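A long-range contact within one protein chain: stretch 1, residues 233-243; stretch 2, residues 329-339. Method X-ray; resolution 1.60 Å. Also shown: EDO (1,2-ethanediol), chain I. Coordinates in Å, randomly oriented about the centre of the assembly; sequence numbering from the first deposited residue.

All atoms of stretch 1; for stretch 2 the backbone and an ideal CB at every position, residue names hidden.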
# COMPACT_ATOMS: atom_id res chain seq x y z
N ASN A 233 -17.17 2.58 18.92
CA ASN A 233 -17.48 1.15 18.83
C ASN A 233 -18.97 0.96 18.62
O ASN A 233 -19.80 1.64 19.23
CB ASN A 233 -17.01 0.43 20.10
CG ASN A 233 -15.50 0.40 20.21
OD1 ASN A 233 -14.80 0.38 19.20
ND2 ASN A 233 -15.00 0.40 21.44
N CYS A 234 -19.33 0.05 17.71
CA CYS A 234 -20.72 -0.04 17.31
C CYS A 234 -21.11 -1.50 17.16
O CYS A 234 -20.44 -2.26 16.45
CB CYS A 234 -20.97 0.72 16.00
SG CYS A 234 -22.66 0.63 15.44
N TYR A 235 -22.20 -1.89 17.82
CA TYR A 235 -22.74 -3.24 17.70
C TYR A 235 -24.25 -3.15 17.82
O TYR A 235 -24.75 -2.63 18.82
CB TYR A 235 -22.15 -4.17 18.78
CG TYR A 235 -22.48 -5.63 18.57
CD1 TYR A 235 -21.53 -6.50 18.07
CD2 TYR A 235 -23.74 -6.13 18.84
CE1 TYR A 235 -21.83 -7.84 17.86
CE2 TYR A 235 -24.05 -7.45 18.64
CZ TYR A 235 -23.09 -8.30 18.14
OH TYR A 235 -23.39 -9.63 17.93
N LEU A 236 -24.97 -3.65 16.82
CA LEU A 236 -26.43 -3.61 16.82
C LEU A 236 -26.99 -5.02 16.74
O LEU A 236 -26.45 -5.88 16.03
CB LEU A 236 -26.96 -2.79 15.63
CG LEU A 236 -27.09 -1.27 15.78
CD1 LEU A 236 -25.76 -0.61 16.05
CD2 LEU A 236 -27.74 -0.65 14.54
N ALA A 237 -28.08 -5.26 17.47
CA ALA A 237 -28.87 -6.47 17.32
C ALA A 237 -30.32 -6.11 17.63
O ALA A 237 -30.59 -5.13 18.32
CB ALA A 237 -28.38 -7.60 18.22
N GLU A 238 -31.25 -6.92 17.09
CA GLU A 238 -32.67 -6.68 17.40
C GLU A 238 -32.95 -6.84 18.88
O GLU A 238 -33.82 -6.15 19.44
CB GLU A 238 -33.56 -7.64 16.59
CG GLU A 238 -33.55 -7.39 15.08
CD GLU A 238 -34.51 -6.27 14.67
OE1 GLU A 238 -35.05 -5.58 15.57
OE2 GLU A 238 -34.72 -6.07 13.46
N ASP A 239 -32.24 -7.76 19.53
CA ASP A 239 -32.29 -7.96 20.98
C ASP A 239 -31.19 -7.10 21.60
O ASP A 239 -30.00 -7.42 21.47
CB ASP A 239 -32.12 -9.44 21.30
CG ASP A 239 -32.01 -9.73 22.79
OD1 ASP A 239 -32.11 -8.79 23.61
OD2 ASP A 239 -31.85 -10.92 23.15
N GLY A 240 -31.58 -6.02 22.27
CA GLY A 240 -30.61 -5.11 22.85
C GLY A 240 -29.77 -5.72 23.94
O GLY A 240 -28.65 -5.26 24.17
N GLN A 241 -30.27 -6.77 24.60
CA GLN A 241 -29.46 -7.45 25.61
C GLN A 241 -28.40 -8.34 24.96
O GLN A 241 -27.31 -8.50 25.53
CB GLN A 241 -30.37 -8.28 26.53
CG GLN A 241 -31.37 -7.44 27.31
CD GLN A 241 -30.77 -6.81 28.56
OE1 GLN A 241 -29.71 -6.18 28.51
NE2 GLN A 241 -31.46 -6.96 29.69
N GLU A 242 -28.70 -8.92 23.80
CA GLU A 242 -27.67 -9.61 23.03
C GLU A 242 -26.62 -8.62 22.52
O GLU A 242 -25.42 -8.91 22.56
CB GLU A 242 -28.32 -10.36 21.86
CG GLU A 242 -27.32 -11.00 20.89
CD GLU A 242 -27.99 -11.65 19.69
OE1 GLU A 242 -29.24 -11.74 19.66
OE2 GLU A 242 -27.26 -12.06 18.77
N ALA A 243 -27.05 -7.44 22.08
CA ALA A 243 -26.09 -6.42 21.65
C ALA A 243 -25.18 -6.03 22.79
O ALA A 243 -23.96 -5.90 22.62
CB ALA A 243 -26.82 -5.20 21.08
N UNK A 329 -12.51 -12.20 17.89
CA UNK A 329 -13.07 -13.28 17.10
C UNK A 329 -14.54 -13.06 16.77
O UNK A 329 -15.23 -14.03 16.43
CB UNK A 329 -12.90 -14.61 17.84
N UNK A 330 -15.04 -11.82 16.88
CA UNK A 330 -16.42 -11.52 16.52
C UNK A 330 -16.70 -12.04 15.12
O UNK A 330 -16.00 -11.65 14.17
CB UNK A 330 -16.70 -10.02 16.60
N UNK A 331 -17.69 -12.92 14.95
CA UNK A 331 -17.99 -13.45 13.62
C UNK A 331 -18.26 -12.33 12.64
O UNK A 331 -18.85 -11.30 12.98
CB UNK A 331 -19.19 -14.40 13.67
N UNK A 332 -17.80 -12.54 11.40
CA UNK A 332 -18.14 -11.63 10.32
C UNK A 332 -19.64 -11.40 10.26
O UNK A 332 -20.09 -10.27 10.04
CB UNK A 332 -17.63 -12.17 8.98
N UNK A 333 -20.44 -12.45 10.49
CA UNK A 333 -21.89 -12.31 10.33
C UNK A 333 -22.46 -11.30 11.32
O UNK A 333 -23.48 -10.66 11.02
CB UNK A 333 -22.58 -13.66 10.51
N UNK A 334 -21.82 -11.14 12.48
CA UNK A 334 -22.28 -10.18 13.48
C UNK A 334 -21.89 -8.76 13.08
O UNK A 334 -22.69 -7.83 13.24
CB UNK A 334 -21.70 -10.52 14.86
N UNK A 335 -20.68 -8.58 12.55
CA UNK A 335 -20.33 -7.27 12.00
C UNK A 335 -21.27 -6.89 10.85
O UNK A 335 -21.72 -5.74 10.75
CB UNK A 335 -18.88 -7.27 11.52
N UNK A 336 -21.58 -7.84 9.99
CA UNK A 336 -22.46 -7.57 8.86
C UNK A 336 -23.88 -7.26 9.32
O UNK A 336 -24.54 -6.38 8.77
CB UNK A 336 -22.47 -8.76 7.90
N UNK A 337 -24.35 -7.97 10.35
CA UNK A 337 -25.67 -7.69 10.91
C UNK A 337 -25.74 -6.27 11.46
O UNK A 337 -26.73 -5.55 11.23
CB UNK A 337 -26.01 -8.70 12.01
N UNK A 338 -24.70 -5.84 12.18
CA UNK A 338 -24.64 -4.48 12.68
C UNK A 338 -24.79 -3.49 11.54
O UNK A 338 -25.57 -2.53 11.63
CB UNK A 338 -23.33 -4.24 13.43
N UNK A 339 -24.05 -3.71 10.45
CA UNK A 339 -24.11 -2.77 9.34
C UNK A 339 -25.48 -2.80 8.67
O UNK A 339 -26.02 -1.75 8.32
CB UNK A 339 -23.01 -3.08 8.32
C1 EDO I . -10.36 0.91 20.13
O1 EDO I . -10.72 -0.26 19.39
C2 EDO I . -10.70 2.15 19.31
O2 EDO I . -12.08 2.48 19.50

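Stretch 2 enters as a loop and becomes a helix whose axis crosses strand 233-236 at 89°, with a closest approach of 7.0 Å. A helix set square across a strand presents few positions to it, and the backbone alone says which.

Position 329 lies in the loop with nothing of stretch 1 within reach, so stretch 1 asks nothing of it; it is Ala-329. At 330 the CA-to-CB bond points toward stretch 1, yet the ideal CB has no neighbour there within 5.5 Å. A long, flexible apolar chain could cross that gap to the ring of Tyr-235; a short one would stop before it. The residue is Met-330, extended through chi1 and chi2 (both t), with CE 3.7 Å from Tyr-235 CD1. Its sulfur also sits at the ring edge, SD lying 5.1 Å from the centroid of the Tyr-235 ring.

Position 331 immediately precedes the helix, with phi/psi of -55/143. Its phi would admit proline, and a small polar cap would be another choice. It is Pro-331, whose carbonyl O accepts from the backbone N of 334 at 3.0 Å. Positions 332 and 333, in the first turn, are out of reach of stretch 1, which leaves them free; they are Phe-332 and Glu-333.

At 334 the bond points toward stretch 1, and the ideal CB is 3.6 Å from Tyr-235 OH. A phenol so near invites a polar partner: Glu or Gln, perhaps Asp, could accept a hydrogen bond from it. The residue is Glu-334, with chi1 m and chi2 t, whose OE1 accepts from Tyr-235 OH at 2.8 Å, near the plane of the ring.

Position 335 points away and 336 is out of reach. Stretch 1 gives no preference at either, and they are Ser-335 and Ala-336.

Position 337 points toward stretch 1, its ideal CB 4.9 Å from Leu-236 O. Farther out lie the carboxylate of Glu-242 and the hydroxyl of Tyr-235, so a long cationic chain suits, Lys for charge or Arg for more donors. Arg-337 makes use of several: NH1 and NH2 donate to Glu-242 OE2 at 3.0 and 2.9 Å in a salt bridge, while NH2 also donates to Tyr-235 OH at 2.9 Å. The phenol thus accepts from the arginine and donates to Glu-334, linking the two helix residues. Ala-237 CB covers one guanidinium face, and water 2 joins Arg-337 NE to Leu-236 O.

Position 338 is the nearest backbone approach, the CA of 338 lying 4.6 Å from Leu-236 CA. The bond runs sideways, with the ideal CB 3.8 Å from Leu-236 N, a donor needing a compact acceptor: Ser or Thr. Thr-338 OG1 accepts from Leu-236 N at 3.0 Å, almost linearly at 172°, and donates to water 1, which donates to Cys-234 O. Its methyl, CG2, packs 3.8 Å from Cys-234 SG, a contact serine would lack.

Position 339 points away, leaving its choice to other surroundings; it is Met-339.

Stretch 2 (329-339) AMPFEESARTM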
# COMPACT_ATOMS: atom_id res chain seq x y z
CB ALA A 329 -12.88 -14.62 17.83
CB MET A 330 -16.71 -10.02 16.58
CG MET A 330 -18.07 -9.65 15.95
SD MET A 330 -18.46 -7.88 15.89
CE MET A 330 -17.96 -7.41 17.54
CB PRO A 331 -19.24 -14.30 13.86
CG PRO A 331 -19.19 -14.68 15.30
CD PRO A 331 -18.49 -13.56 16.01
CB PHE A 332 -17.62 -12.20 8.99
CG PHE A 332 -18.31 -11.62 7.78
CD1 PHE A 332 -17.84 -10.45 7.21
CD2 PHE A 332 -19.42 -12.24 7.23
CE1 PHE A 332 -18.48 -9.91 6.11
CE2 PHE A 332 -20.07 -11.69 6.14
CZ PHE A 332 -19.60 -10.53 5.57
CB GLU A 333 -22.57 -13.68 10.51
CG GLU A 333 -22.26 -14.69 9.40
CD GLU A 333 -20.85 -15.28 9.48
OE1 GLU A 333 -20.18 -15.13 10.53
OE2 GLU A 333 -20.41 -15.89 8.49
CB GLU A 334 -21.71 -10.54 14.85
CG GLU A 334 -22.46 -11.72 15.49
CD GLU A 334 -21.85 -12.22 16.79
OE1 GLU A 334 -21.31 -11.40 17.57
OE2 GLU A 334 -21.91 -13.44 17.03
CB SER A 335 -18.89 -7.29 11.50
OG SER A 335 -18.01 -7.65 12.56
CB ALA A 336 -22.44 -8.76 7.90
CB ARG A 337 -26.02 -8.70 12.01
CG ARG A 337 -27.32 -8.35 12.75
CD ARG A 337 -27.70 -9.44 13.76
NE ARG A 337 -26.77 -9.50 14.87
CZ ARG A 337 -26.91 -10.31 15.91
NH1 ARG A 337 -27.94 -11.16 15.95
NH2 ARG A 337 -26.01 -10.29 16.88
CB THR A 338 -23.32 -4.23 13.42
OG1 THR A 338 -23.30 -4.97 14.65
CG2 THR A 338 -23.13 -2.74 13.73
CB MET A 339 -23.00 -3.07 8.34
CG MET A 339 -21.62 -2.73 8.89
SD MET A 339 -20.34 -3.30 7.76
CE MET A 339 -20.66 -2.27 6.33
O HOH W 1 -20.49 -4.84 15.11
O HOH W 2 -24.65 -7.88 15.26
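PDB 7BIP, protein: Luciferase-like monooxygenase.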